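PDB 3VYL: L-ribulose 3-epimerase from Mesorhizobium loti, which catalyses the manganese-dependent epimerization of ketoses at C3, interconverting L-ribulose and L-xylulose most efficiently and accepting D-psicose and D-tagatose less well. Local coordinates for residues L146-R151 / I175-D180. Residues are numbered along the deposited sequence; the frame is centred on the assembly and turned at random.
With MN (manganese (II) ion), chain I.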
# COMPACT_ATOMS: atom_id res chain seq x y z
N LEU A 146 -10.24 -27.36 -2.95
CA LEU A 146 -9.54 -27.22 -4.22
C LEU A 146 -8.53 -26.07 -4.20
O LEU A 146 -8.94 -24.91 -4.12
CB LEU A 146 -10.57 -26.96 -5.30
CG LEU A 146 -11.10 -28.13 -6.13
CD1 LEU A 146 -11.37 -29.39 -5.32
CD2 LEU A 146 -12.33 -27.68 -6.90
N GLU A 147 -7.22 -26.37 -4.25
CA GLU A 147 -6.23 -25.29 -4.27
C GLU A 147 -6.20 -24.60 -5.61
O GLU A 147 -6.15 -25.24 -6.67
CB GLU A 147 -4.81 -25.68 -3.84
CG GLU A 147 -3.98 -24.46 -3.43
CD GLU A 147 -2.59 -24.75 -2.87
OE1 GLU A 147 -2.22 -25.93 -2.71
OE2 GLU A 147 -1.84 -23.80 -2.59
N ILE A 148 -6.27 -23.28 -5.53
CA ILE A 148 -6.22 -22.38 -6.67
C ILE A 148 -4.77 -21.94 -6.80
O ILE A 148 -4.20 -21.38 -5.87
CB ILE A 148 -7.11 -21.17 -6.42
CG1 ILE A 148 -8.52 -21.62 -6.02
CG2 ILE A 148 -7.13 -20.25 -7.63
CD1 ILE A 148 -9.25 -22.45 -7.06
N VAL A 149 -4.17 -22.19 -7.96
CA VAL A 149 -2.74 -21.98 -8.13
C VAL A 149 -2.40 -21.14 -9.36
O VAL A 149 -3.26 -20.92 -10.22
CB VAL A 149 -1.93 -23.31 -8.14
CG1 VAL A 149 -2.09 -24.03 -6.80
CG2 VAL A 149 -2.36 -24.21 -9.28
N ASN A 150 -1.15 -20.70 -9.44
CA ASN A 150 -0.71 -19.85 -10.53
C ASN A 150 -0.57 -20.62 -11.84
O ASN A 150 -0.43 -21.84 -11.84
CB ASN A 150 0.58 -19.11 -10.15
CG ASN A 150 1.79 -20.02 -10.17
OD1 ASN A 150 2.27 -20.41 -11.24
ND2 ASN A 150 2.30 -20.35 -8.99
N ARG A 151 -0.59 -19.88 -12.94
CA ARG A 151 -0.53 -20.44 -14.29
C ARG A 151 0.53 -21.52 -14.51
O ARG A 151 0.30 -22.43 -15.30
CB ARG A 151 -0.31 -19.32 -15.29
CG ARG A 151 0.91 -18.47 -15.01
CD ARG A 151 0.80 -17.13 -15.71
NE ARG A 151 -0.34 -16.35 -15.21
CZ ARG A 151 -0.66 -15.15 -15.67
NH1 ARG A 151 0.06 -14.59 -16.65
NH2 ARG A 151 -1.70 -14.51 -15.16
N ILE A 175 -17.26 -29.66 -1.65
CA ILE A 175 -16.10 -29.10 -2.33
C ILE A 175 -16.00 -27.59 -2.06
O ILE A 175 -16.88 -26.81 -2.44
CB ILE A 175 -16.10 -29.42 -3.84
CG1 ILE A 175 -16.00 -30.93 -4.05
CG2 ILE A 175 -14.94 -28.72 -4.53
CD1 ILE A 175 -16.28 -31.38 -5.46
N PHE A 176 -14.93 -27.21 -1.37
CA PHE A 176 -14.66 -25.81 -1.06
C PHE A 176 -13.38 -25.30 -1.73
O PHE A 176 -12.73 -26.03 -2.47
CB PHE A 176 -14.60 -25.62 0.46
CG PHE A 176 -15.85 -26.03 1.17
CD1 PHE A 176 -17.01 -25.26 1.09
CD2 PHE A 176 -15.88 -27.20 1.93
CE1 PHE A 176 -18.17 -25.64 1.74
CE2 PHE A 176 -17.05 -27.59 2.59
CZ PHE A 176 -18.19 -26.81 2.49
N LEU A 177 -13.05 -24.03 -1.48
CA LEU A 177 -11.85 -23.42 -2.03
C LEU A 177 -10.68 -23.42 -1.06
O LEU A 177 -10.85 -23.19 0.15
CB LEU A 177 -12.10 -21.98 -2.48
CG LEU A 177 -12.98 -21.73 -3.70
CD1 LEU A 177 -13.18 -20.23 -3.84
CD2 LEU A 177 -12.38 -22.34 -4.96
N HIS A 178 -9.51 -23.68 -1.62
CA HIS A 178 -8.25 -23.56 -0.92
C HIS A 178 -7.53 -22.45 -1.63
O HIS A 178 -7.09 -22.60 -2.77
CB HIS A 178 -7.50 -24.89 -0.97
CG HIS A 178 -6.12 -24.86 -0.34
ND1 HIS A 178 -5.25 -25.88 -0.47
CD2 HIS A 178 -5.47 -23.88 0.40
CE1 HIS A 178 -4.11 -25.58 0.17
NE2 HIS A 178 -4.24 -24.36 0.70
N LEU A 179 -7.45 -21.31 -0.96
CA LEU A 179 -6.76 -20.14 -1.48
C LEU A 179 -5.33 -20.01 -0.92
O LEU A 179 -5.07 -20.36 0.25
CB LEU A 179 -7.58 -18.88 -1.17
CG LEU A 179 -9.00 -18.81 -1.74
CD1 LEU A 179 -9.62 -17.47 -1.38
CD2 LEU A 179 -9.05 -19.00 -3.25
N ASP A 180 -4.41 -19.50 -1.74
CA ASP A 180 -3.02 -19.38 -1.33
C ASP A 180 -2.48 -18.00 -1.74
O ASP A 180 -2.38 -17.68 -2.92
CB ASP A 180 -2.21 -20.53 -1.96
CG ASP A 180 -0.73 -20.50 -1.58
OD1 ASP A 180 -0.14 -19.40 -1.52
OD2 ASP A 180 -0.15 -21.60 -1.39
MN MN I . -0.31 -23.63 -1.17
O HOH W 1 -4.97 -19.29 -4.39
O HOH W 2 1.06 -24.86 -2.67
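E147 lays its side chain across one face of the H178 imidazole: CG sits 3.7 Å from the ring centroid and 18° off the ring normal, a CH-pi contact offset toward the rim. Beyond CG the chain stays extended, which lays the carboxylate over the CE1 side of the ring, stacked with its plane 25° from that of the imidazole. Both side chains project to the barrel interior, where H206 meets the H178 ring edge-to-face. On the helix-facing side of the same two strands, apolar branches meet. CG2 of I175 is the bump facing the hollow between CD1 and CD2 of L146, 3.7 Å from each. Further along, I148 sets its CD1 against CD2 of L177 and its CG1 3.8 Å from CD2 of L179, the L179 chain running alongside and pointing the same way. F166 and L164 of helix 160-170 pack on L146 and L177 respectively, so this layer joins the two strands to the connecting helix of a beta-alpha-beta unit in the TIM barrel. Parallel register rests on three backbone hydrogen bonds of 2.8-3.0 Å, L146 N to F176 O, H178 N to L146 O and I148 N to H178 O. Where direct pairing stops, a water bridges the strands, accepting from D180 N and lying within hydrogen-bonding reach of I148 O. At the C-terminal end, OE2 of E147 and OD2 of D180 come within 3.0 Å, their carboxylate planes nearly coplanar (8° apart). Such closeness between acidic oxygens is explained by manganese, bound 2.1 Å from E147 OE2 and also by D180 OD2; H206 and E241 complete the protein ligands. The chemistry implies that the cation would offset the carboxylates' mutual repulsion, and the stacking is consistent with the H178 face helping to set where the E147 carboxylate lies.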